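Local coordinates for oxidoreductase (Azotobacter vinelandii, PDB 7D5M) that binds NAD+ as a homolog of inositol dehydrogenase and probably oxidises a polyol or sugar-like substrate with that cofactor, at the interface of chains A and B. Numbering follows the deposited sequence. Chains: chain A/B, Oxidoreductase.

The interface of chains A and B. Residues chain A 2-4, 35-36, 320; chain B 27, 31, 330.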
loop_
_atom_site.group_PDB
_atom_site.type_symbol
_atom_site.label_atom_id
_atom_site.label_comp_id
_atom_site.label_asym_id
_atom_site.label_seq_id
_atom_site.Cartn_x
_atom_site.Cartn_y
_atom_site.Cartn_z
ATOM N N ILE A 2 -7.525 -25.862 -12.373
ATOM C CA ILE A 2 -7.764 -26.078 -13.825
ATOM C C ILE A 2 -6.442 -26.530 -14.441
ATOM O O ILE A 2 -5.415 -25.934 -14.126
ATOM C CB ILE A 2 -8.314 -24.796 -14.471
ATOM C CG1 ILE A 2 -9.743 -24.534 -13.981
ATOM C CG2 ILE A 2 -8.200 -24.854 -15.984
ATOM C CD1 ILE A 2 -10.329 -23.209 -14.406
ATOM N N ASN A 3 -6.476 -27.555 -15.292
ATOM C CA ASN A 3 -5.246 -28.053 -15.961
ATOM C C ASN A 3 -5.468 -28.178 -17.469
ATOM O O ASN A 3 -4.592 -28.745 -18.134
ATOM C CB ASN A 3 -4.771 -29.358 -15.326
ATOM C CG ASN A 3 -5.774 -30.479 -15.449
ATOM O OD1 ASN A 3 -6.739 -30.376 -16.200
ATOM N ND2 ASN A 3 -5.527 -31.561 -14.731
ATOM N N GLY A 4 -6.570 -27.643 -17.993
ATOM C CA GLY A 4 -6.830 -27.549 -19.443
ATOM C C GLY A 4 -7.576 -28.754 -19.988
ATOM O O GLY A 4 -7.825 -28.803 -21.205
ATOM N N ARG A 35 -9.803 -20.625 -24.940
ATOM C CA ARG A 35 -8.989 -21.260 -23.886
ATOM C C ARG A 35 -9.615 -22.594 -23.475
ATOM O O ARG A 35 -10.864 -22.685 -23.385
ATOM C CB ARG A 35 -8.863 -20.323 -22.690
ATOM C CG ARG A 35 -7.706 -20.681 -21.774
ATOM C CD ARG A 35 -7.650 -19.655 -20.668
ATOM N NE ARG A 35 -6.413 -19.703 -19.916
ATOM C CZ ARG A 35 -6.055 -18.794 -19.019
ATOM N NH1 ARG A 35 -6.881 -17.809 -18.716
ATOM N NH2 ARG A 35 -4.908 -18.917 -18.374
ATOM N N ASP A 36 -8.775 -23.611 -23.259
ATOM C CA ASP A 36 -9.185 -24.885 -22.606
ATOM C C ASP A 36 -10.278 -25.590 -23.417
ATOM O O ASP A 36 -11.119 -26.267 -22.807
ATOM C CB ASP A 36 -9.680 -24.656 -21.176
ATOM C CG ASP A 36 -8.709 -23.879 -20.310
ATOM O OD1 ASP A 36 -7.494 -23.988 -20.556
ATOM O OD2 ASP A 36 -9.182 -23.163 -19.398
ATOM N N ARG A 320 -5.675 -21.638 -11.734
ATOM C CA ARG A 320 -4.923 -22.165 -12.907
ATOM C C ARG A 320 -3.432 -22.245 -12.580
ATOM O O ARG A 320 -2.693 -22.923 -13.312
ATOM C CB ARG A 320 -5.172 -21.275 -14.125
ATOM C CG ARG A 320 -6.620 -21.293 -14.589
ATOM C CD ARG A 320 -7.018 -20.057 -15.374
ATOM N NE ARG A 320 -8.447 -20.067 -15.622
ATOM C CZ ARG A 320 -9.047 -20.684 -16.639
ATOM N NH1 ARG A 320 -8.333 -21.308 -17.562
ATOM N NH2 ARG A 320 -10.361 -20.646 -16.753
ATOM N N TYR B 27 0.244 -26.649 -17.029
ATOM C CA TYR B 27 -0.895 -25.876 -17.578
ATOM C C TYR B 27 -0.428 -24.533 -18.157
ATOM O O TYR B 27 -0.862 -24.164 -19.264
ATOM C CB TYR B 27 -1.997 -25.657 -16.543
ATOM C CG TYR B 27 -3.102 -24.822 -17.127
ATOM C CD1 TYR B 27 -3.885 -25.322 -18.154
ATOM C CD2 TYR B 27 -3.276 -23.500 -16.756
ATOM C CE1 TYR B 27 -4.864 -24.552 -18.753
ATOM C CE2 TYR B 27 -4.260 -22.720 -17.340
ATOM C CZ TYR B 27 -5.053 -23.244 -18.343
ATOM O OH TYR B 27 -6.014 -22.479 -18.936
ATOM N N SER B 31 -1.290 -23.028 -21.754
ATOM C CA SER B 31 -2.090 -21.780 -21.807
ATOM C C SER B 31 -1.371 -20.761 -22.699
ATOM O O SER B 31 -2.011 -20.177 -23.587
ATOM C CB SER B 31 -2.362 -21.260 -20.422
ATOM O OG SER B 31 -3.373 -20.264 -20.460
ATOM N N PHE B 330 0.082 -15.171 -16.825
ATOM C CA PHE B 330 -0.272 -15.904 -18.073
ATOM C C PHE B 330 0.052 -15.036 -19.295
ATOM O O PHE B 330 0.513 -15.579 -20.317
ATOM C CB PHE B 330 -1.715 -16.408 -18.059
ATOM C CG PHE B 330 -1.902 -17.584 -17.137
ATOM C CD1 PHE B 330 -1.717 -18.881 -17.587
ATOM C CD2 PHE B 330 -2.242 -17.387 -15.804
ATOM C CE1 PHE B 330 -1.886 -19.961 -16.730
ATOM C CE2 PHE B 330 -2.401 -18.470 -14.949
ATOM C CZ PHE B 330 -2.210 -19.753 -15.414
#
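B:Tyr27 reaches across to A:Asp36 and A:Arg320 in one patch of a two-fold symmetric interface, repeated with the chains exchanged, between copies of a GFO/IDH/MocA-family oxidoreductase; this pairing may or may not be the biological one. The tyrosine projects from helix 26-34, which follows the glycine-rich stretch of the Rossmann fold, so the chain B side of the contact follows closely on NAD-binding residues.

Among the hydrogen bonds, the phenol OH of B:Tyr27 donates to carboxylate OD1 of A:Asp36 at 2.7 Å, using the syn lone pair of that oxygen. OD1 lies in the plane of the tyrosine ring at its edge, while the carboxylate is turned 51° from that ring. The second oxygen, OD2, is gripped within chain A by a salt bridge from A:Arg320 NH1 at 2.7 Å, again through a syn lone pair. This bond is fairly straight (155° at H) and should hold the carboxylate's rotation for the tyrosine. NH1 also approaches the phenol OH, but that bond is bent and weak, as is the one from A:Arg35 NE. The salt bridge from A:Arg320 probably favours a charged carboxylate.

A:Arg35 makes the cation-pi contact. Its CG is anti to the backbone N (chi1 -161°) and its chain is extended, carrying the guanidinium past the phenol to B:Phe330. There NH2 sits over the phenylalanine face, 3.5 Å from the ring centroid, with the guanidinium standing steeply to the ring. The same NH2 lies 2.9 Å from B:Ser31 OG, a weak bond supplemented by an equally weak one from NE.

Apolar contacts hold the tyrosine ring along its flanks. A:Arg320 CB meets B:Tyr27 CE2 at 3.6 Å and touches B:Phe330 CZ equally closely, so one methylene touches the rims of both rings. On the other flank, A:Gly4 CA lies 3.7 Å from B:Tyr27 CE1, beside the carbonyl carbon of A:Asn3, while A:Ile2 O lies over one face near the rim.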